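Local coordinates for protein vaginolysin (Gardnerella vaginalis, PDB 5IMY) that probably binds cholesterol in host membranes and lyses cells as a pore-forming toxin of the cholesterol-dependent cytolysin family, at residues K21-S24 with L25-L29; W475-T478 with L479-R482. One frame throughout, in Å; residues are numbered along the deposited sequence.

Contact 1 of 2, residues K21-S24 with L25-L29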
ATOM      1  N   LYS A  21      33.606 -15.687 -57.378  1.00 67.50           N
ATOM      2  CA  LYS A  21      33.801 -15.970 -55.961  1.00 64.26           C
ATOM      3  C   LYS A  21      33.106 -14.955 -55.056  1.00 66.82           C
ATOM      4  O   LYS A  21      32.965 -15.192 -53.852  1.00 58.88           O
ATOM      5  CB  LYS A  21      35.310 -16.037 -55.693  1.00 67.49           C
ATOM      6  CG  LYS A  21      35.821 -15.517 -54.353  1.00 71.17           C
ATOM      7  CD  LYS A  21      37.317 -15.219 -54.432  1.00 76.07           C
ATOM      8  CE  LYS A  21      38.093 -16.269 -55.224  1.00 82.95           C
ATOM      9  NZ  LYS A  21      39.560 -16.047 -55.165  1.00 73.07           N
ATOM     10  N   LYS A  22      32.682 -13.817 -55.612  1.00 57.18           N
ATOM     11  CA  LYS A  22      31.731 -12.969 -54.905  1.00 60.71           C
ATOM     12  C   LYS A  22      30.516 -13.781 -54.480  1.00 62.06           C
ATOM     13  O   LYS A  22      29.936 -13.532 -53.417  1.00 59.94           O
ATOM     14  CB  LYS A  22      31.317 -11.795 -55.799  1.00 55.80           C
ATOM     15  CG  LYS A  22      30.097 -10.992 -55.330  1.00 55.13           C
ATOM     16  CD  LYS A  22      29.441 -10.257 -56.494  1.00 55.62           C
ATOM     17  CE  LYS A  22      29.433  -8.752 -56.292  1.00 60.25           C
ATOM     18  NZ  LYS A  22      30.807  -8.183 -56.270  1.00 64.13           N
ATOM     19  N   ASP A  23      30.121 -14.754 -55.303  1.00 67.32           N
ATOM     20  CA  ASP A  23      29.046 -15.667 -54.932  1.00 68.23           C
ATOM     21  C   ASP A  23      29.361 -16.382 -53.623  1.00 59.65           C
ATOM     22  O   ASP A  23      28.490 -16.522 -52.756  1.00 54.97           O
ATOM     23  CB  ASP A  23      28.828 -16.681 -56.056  1.00 75.10           C
ATOM     24  CG  ASP A  23      27.401 -17.182 -56.126  1.00 93.58           C
ATOM     25  OD1 ASP A  23      26.605 -16.598 -56.892  1.00 97.19           O
ATOM     26  OD2 ASP A  23      27.075 -18.161 -55.423  1.00 84.11           O
ATOM     27  N   SER A  24      30.606 -16.837 -53.460  1.00 54.44           N
ATOM     28  CA  SER A  24      30.967 -17.610 -52.276  1.00 56.14           C
ATOM     29  C   SER A  24      30.911 -16.756 -51.015  1.00 56.07           C
ATOM     30  O   SER A  24      30.414 -17.206 -49.976  1.00 51.09           O
ATOM     31  CB  SER A  24      32.359 -18.217 -52.450  1.00 54.54           C
ATOM     32  OG  SER A  24      32.272 -19.598 -52.755  1.00 70.01           O
ATOM     33  N   LEU A  25      31.420 -15.524 -51.081  1.00 57.82           N
ATOM     34  CA  LEU A  25      31.342 -14.638 -49.925  1.00 53.72           C
ATOM     35  C   LEU A  25      29.894 -14.324 -49.578  1.00 51.30           C
ATOM     36  O   LEU A  25      29.540 -14.205 -48.401  1.00 43.14           O
ATOM     37  CB  LEU A  25      32.118 -13.351 -50.199  1.00 50.97           C
ATOM     38  CG  LEU A  25      32.157 -12.328 -49.062  1.00 54.74           C
ATOM     39  CD1 LEU A  25      33.199 -12.704 -48.030  1.00 52.20           C
ATOM     40  CD2 LEU A  25      32.420 -10.942 -49.610  1.00 58.55           C
ATOM     41  N   ASN A  26      29.040 -14.192 -50.595  1.00 49.52           N
ATOM     42  CA  ASN A  26      27.631 -13.900 -50.353  1.00 48.76           C
ATOM     43  C   ASN A  26      26.944 -15.046 -49.621  1.00 49.13           C
ATOM     44  O   ASN A  26      26.082 -14.817 -48.765  1.00 49.84           O
ATOM     45  CB  ASN A  26      26.921 -13.611 -51.675  1.00 43.33           C
ATOM     46  CG  ASN A  26      26.843 -12.131 -51.988  1.00 47.05           C
ATOM     47  OD1 ASN A  26      26.902 -11.290 -51.091  1.00 50.03           O
ATOM     48  ND2 ASN A  26      26.700 -11.802 -53.267  1.00 41.41           N
ATOM     49  N   ASN A  27      27.306 -16.288 -49.946  1.00 45.04           N
ATOM     50  CA  ASN A  27      26.684 -17.430 -49.281  1.00 48.52           C
ATOM     51  C   ASN A  27      27.151 -17.546 -47.837  1.00 45.77           C
ATOM     52  O   ASN A  27      26.374 -17.935 -46.958  1.00 51.34           O
ATOM     53  CB  ASN A  27      26.988 -18.717 -50.048  1.00 53.94           C
ATOM     54  CG  ASN A  27      26.159 -18.854 -51.310  1.00 49.55           C
ATOM     55  OD1 ASN A  27      25.080 -18.275 -51.425  1.00 55.16           O
ATOM     56  ND2 ASN A  27      26.659 -19.631 -52.262  1.00 57.56           N
ATOM     57  N   TYR A  28      28.415 -17.213 -47.569  1.00 42.48           N
ATOM     58  CA  TYR A  28      28.922 -17.301 -46.204  1.00 47.82           C
ATOM     59  C   TYR A  28      28.243 -16.281 -45.297  1.00 41.49           C
ATOM     60  O   TYR A  28      27.866 -16.605 -44.165  1.00 40.18           O
ATOM     61  CB  TYR A  28      30.437 -17.105 -46.192  1.00 41.44           C
ATOM     62  CG  TYR A  28      31.032 -17.065 -44.804  1.00 37.04           C
ATOM     63  CD1 TYR A  28      31.100 -18.212 -44.026  1.00 41.50           C
ATOM     64  CD2 TYR A  28      31.526 -15.882 -44.273  1.00 39.79           C
ATOM     65  CE1 TYR A  28      31.640 -18.182 -42.755  1.00 43.71           C
ATOM     66  CE2 TYR A  28      32.071 -15.841 -43.003  1.00 43.43           C
ATOM     67  CZ  TYR A  28      32.125 -16.996 -42.248  1.00 45.41           C
ATOM     68  OH  TYR A  28      32.666 -16.965 -40.984  1.00 44.28           O
ATOM     69  N   LEU A  29      28.073 -15.046 -45.774  1.00 38.18           N
ATOM     70  CA  LEU A  29      27.442 -14.020 -44.951  1.00 43.22           C
ATOM     71  C   LEU A  29      25.944 -14.255 -44.810  1.00 43.61           C
ATOM     72  O   LEU A  29      25.362 -13.922 -43.773  1.00 41.62           O
ATOM     73  CB  LEU A  29      27.708 -12.635 -45.542  1.00 34.72           C
ATOM     74  CG  LEU A  29      29.179 -12.254 -45.737  1.00 33.05           C
ATOM     75  CD1 LEU A  29      29.290 -10.832 -46.266  1.00 44.89           C
ATOM     76  CD2 LEU A  29      29.972 -12.410 -44.448  1.00 33.08           C
TER
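The first turns of the N-terminal helix 22-30 join K21-S24 to L25-L29, chiefly through i to i+4 backbone hydrogen bonds. L25 N reaches K21 O at 3.2 Å, N26 N reaches K22 O at 3.0 Å, and N27 N reaches D23 O at 3.1 Å. S24 O is taken by Y28 N at 3.1 Å and also, in a weak i to i+3 bond, by N27 N. Outside the helical backbone the side chains meet in pairs one turn apart. K22 and N26 project from the same flank, with K22 CG 4.1 Å from N26 ND2. D23 holds its CG anti to the backbone N (chi1 -151°), which keeps the carboxylate near the level of its own CA; N27 (chi1 -76°) brings ND2 back toward the helix start, 3.5 Å from D23 OD2, with carboxylate and amide planes 86° apart. N26 makes its polar bonds beyond the helix, with OD1 on A230 N and ND2 on S228 OG, while L25 packs on L242 and T237. Apart from the backbone bonds, the two sides differ: on the exposed one D23 and N27 merely come near one another, not counting as a hydrogen bond, whereas on the buried one L25 packs and the N26 amide ties the helix to the 228-230 loop.

Contact 2 of 2, residues W475-T478 with L479-R482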
ATOM      1  N   TRP A 475     -18.634  33.530  18.458  1.00 57.44           N
ATOM      2  CA  TRP A 475     -18.964  34.475  19.518  1.00 63.85           C
ATOM      3  C   TRP A 475     -20.416  34.910  19.329  1.00 67.84           C
ATOM      4  O   TRP A 475     -21.205  34.218  18.678  1.00 53.12           O
ATOM      5  CB  TRP A 475     -17.968  35.649  19.510  1.00 58.77           C
ATOM      6  CG  TRP A 475     -18.134  36.595  18.352  1.00 61.81           C
ATOM      7  CD1 TRP A 475     -18.831  37.768  18.349  1.00 68.33           C
ATOM      8  CD2 TRP A 475     -17.586  36.451  17.035  1.00 63.64           C
ATOM      9  NE1 TRP A 475     -18.754  38.362  17.113  1.00 74.03           N
ATOM     10  CE2 TRP A 475     -17.997  37.574  16.288  1.00 61.90           C
ATOM     11  CE3 TRP A 475     -16.790  35.483  16.414  1.00 61.61           C
ATOM     12  CZ2 TRP A 475     -17.640  37.756  14.953  1.00 53.23           C
ATOM     13  CZ3 TRP A 475     -16.437  35.665  15.087  1.00 64.40           C
ATOM     14  CH2 TRP A 475     -16.861  36.792  14.372  1.00 60.37           C
ATOM     15  N   GLY A 476     -20.771  36.056  19.901  1.00 70.25           N
ATOM     16  CA  GLY A 476     -22.131  36.548  19.829  1.00 59.12           C
ATOM     17  C   GLY A 476     -23.001  35.969  20.927  1.00 53.71           C
ATOM     18  O   GLY A 476     -22.523  35.431  21.932  1.00 51.10           O
ATOM     19  N   THR A 477     -24.309  36.087  20.725  1.00 51.86           N
ATOM     20  CA  THR A 477     -25.297  35.581  21.666  1.00 61.48           C
ATOM     21  C   THR A 477     -26.167  34.531  20.984  1.00 56.82           C
ATOM     22  O   THR A 477     -26.157  34.378  19.760  1.00 55.94           O
ATOM     23  CB  THR A 477     -26.158  36.719  22.232  1.00 61.86           C
ATOM     24  OG1 THR A 477     -27.112  36.188  23.160  1.00 61.66           O
ATOM     25  CG2 THR A 477     -26.886  37.459  21.120  1.00 49.51           C
ATOM     26  N   THR A 478     -26.931  33.805  21.805  1.00 52.54           N
ATOM     27  CA  THR A 478     -27.647  32.631  21.313  1.00 54.46           C
ATOM     28  C   THR A 478     -28.610  32.981  20.183  1.00 52.02           C
ATOM     29  O   THR A 478     -28.758  32.211  19.228  1.00 53.31           O
ATOM     30  CB  THR A 478     -28.393  31.936  22.458  1.00 52.20           C
ATOM     31  OG1 THR A 478     -29.333  30.998  21.918  1.00 56.12           O
ATOM     32  CG2 THR A 478     -29.130  32.930  23.358  1.00 52.21           C
ATOM     33  N   LEU A 479     -29.279  34.132  20.265  1.00 49.76           N
ATOM     34  CA  LEU A 479     -30.205  34.511  19.204  1.00 46.52           C
ATOM     35  C   LEU A 479     -29.497  35.055  17.969  1.00 46.60           C
ATOM     36  O   LEU A 479     -30.061  34.992  16.873  1.00 46.52           O
ATOM     37  CB  LEU A 479     -31.213  35.542  19.718  1.00 40.84           C
ATOM     38  CG  LEU A 479     -32.351  35.008  20.599  1.00 41.21           C
ATOM     39  CD1 LEU A 479     -33.218  36.153  21.097  1.00 41.01           C
ATOM     40  CD2 LEU A 479     -33.211  33.988  19.856  1.00 39.63           C
ATOM     41  N   TRP A 480     -28.281  35.577  18.116  1.00 47.19           N
ATOM     42  CA  TRP A 480     -27.498  36.084  16.988  1.00 47.72           C
ATOM     43  C   TRP A 480     -26.063  35.606  17.139  1.00 50.34           C
ATOM     44  O   TRP A 480     -25.179  36.359  17.566  1.00 51.15           O
ATOM     45  CB  TRP A 480     -27.561  37.611  16.911  1.00 47.50           C
ATOM     46  CG  TRP A 480     -28.941  38.145  16.692  1.00 44.27           C
ATOM     47  CD1 TRP A 480     -29.570  38.329  15.495  1.00 43.47           C
ATOM     48  CD2 TRP A 480     -29.863  38.569  17.700  1.00 36.02           C
ATOM     49  NE1 TRP A 480     -30.830  38.840  15.697  1.00 44.01           N
ATOM     50  CE2 TRP A 480     -31.034  38.996  17.043  1.00 41.42           C
ATOM     51  CE3 TRP A 480     -29.815  38.628  19.096  1.00 44.03           C
ATOM     52  CZ2 TRP A 480     -32.144  39.475  17.732  1.00 41.62           C
ATOM     53  CZ3 TRP A 480     -30.917  39.103  19.779  1.00 45.12           C
ATOM     54  CH2 TRP A 480     -32.067  39.520  19.098  1.00 42.59           C
ATOM     55  N   PRO A 481     -25.789  34.352  16.795  1.00 51.13           N
ATOM     56  CA  PRO A 481     -24.427  33.836  16.916  1.00 53.08           C
ATOM     57  C   PRO A 481     -23.583  34.229  15.714  1.00 48.75           C
ATOM     58  O   PRO A 481     -24.088  34.506  14.624  1.00 50.99           O
ATOM     59  CB  PRO A 481     -24.633  32.318  16.978  1.00 51.57           C
ATOM     60  CG  PRO A 481     -25.941  32.073  16.251  1.00 47.26           C
ATOM     61  CD  PRO A 481     -26.660  33.397  16.090  1.00 48.97           C
ATOM     62  N   ARG A 482     -22.271  34.257  15.933  1.00 53.61           N
ATOM     63  CA  ARG A 482     -21.333  34.611  14.881  1.00 60.46           C
ATOM     64  C   ARG A 482     -20.129  33.683  14.944  1.00 55.05           C
ATOM     65  O   ARG A 482     -19.777  33.165  16.006  1.00 53.47           O
ATOM     66  CB  ARG A 482     -20.904  36.083  14.987  1.00 59.66           C
ATOM     67  CG  ARG A 482     -22.054  37.052  14.725  1.00 62.04           C
ATOM     68  CD  ARG A 482     -21.583  38.425  14.269  1.00 67.21           C
ATOM     69  NE  ARG A 482     -21.199  39.284  15.386  1.00 84.82           N
ATOM     70  CZ  ARG A 482     -22.058  39.962  16.144  1.00 86.30           C
ATOM     71  NH1 ARG A 482     -23.364  39.881  15.920  1.00 82.18           N
ATOM     72  NH2 ARG A 482     -21.610  40.720  17.135  1.00 76.72           N
TER
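W475 and R482 form the antiparallel pair farther from the turn of a tight hairpin, their side chains on the same side of the sheet. R482 CB sits over the six-membered ring of W475, 3.8 Å from the centroid and 23° off the normal, a CH-pi contact. R482 then bends at chi3 (-83°) and brings its guanidinium obliquely to the pyrrole end of the indole, the planes 75° apart. R482 NE lies 3.1 Å from W475 NE1, but both are donors, so no hydrogen bond forms. W475 N to R482 O at 2.7 Å and R482 N to W475 O at 2.9 Å close the pair. At G476, opposite P481, the chain turns a corner; W480 O and W475 O hem in its CA so that only a hydrogen fits. Nearer the turn, T477 CG2 meets the edge of the W480 indole in plane, 3.7 Å from W480 CE3, while L479 CB covers part of one W480 ring face. T478 and L479 take the central positions of a type I turn and are probably, as in relatives, the cholesterol-recognising Thr-Leu pair of loop L1. The hairpin links strand 469-475 to strand 480-485 at a far end of the beta-sandwich domain. Y390 OH is hydrogen-bonded to W475 O, and the G476 backbone to that of A389 ending strand 363-389; P481 packs on Y390 and on E446 and R456, the undecapeptide's end residues.

In the fold
Contacts 1 and 2 lie on opposite sides of the chain's centre, their own centres about 102 Å apart, and share no secondary-structure element. Contact 1 belongs to a helix near the N-terminus and is partly buried: one face packs against helix 240-243 and nearby loops, the other is exposed. Contact 2 is a surface contact with no buried residue, where two strands of the C-terminal beta-sandwich domain meet at a turn. The backbone carries both, in helical steps within 21-29 and in cross-strand pairs within 475-482. Side-chain chemistry differs more: charged and amide groups spaced by a turn in the first, tryptophan rings touched by aliphatic carbons in the second.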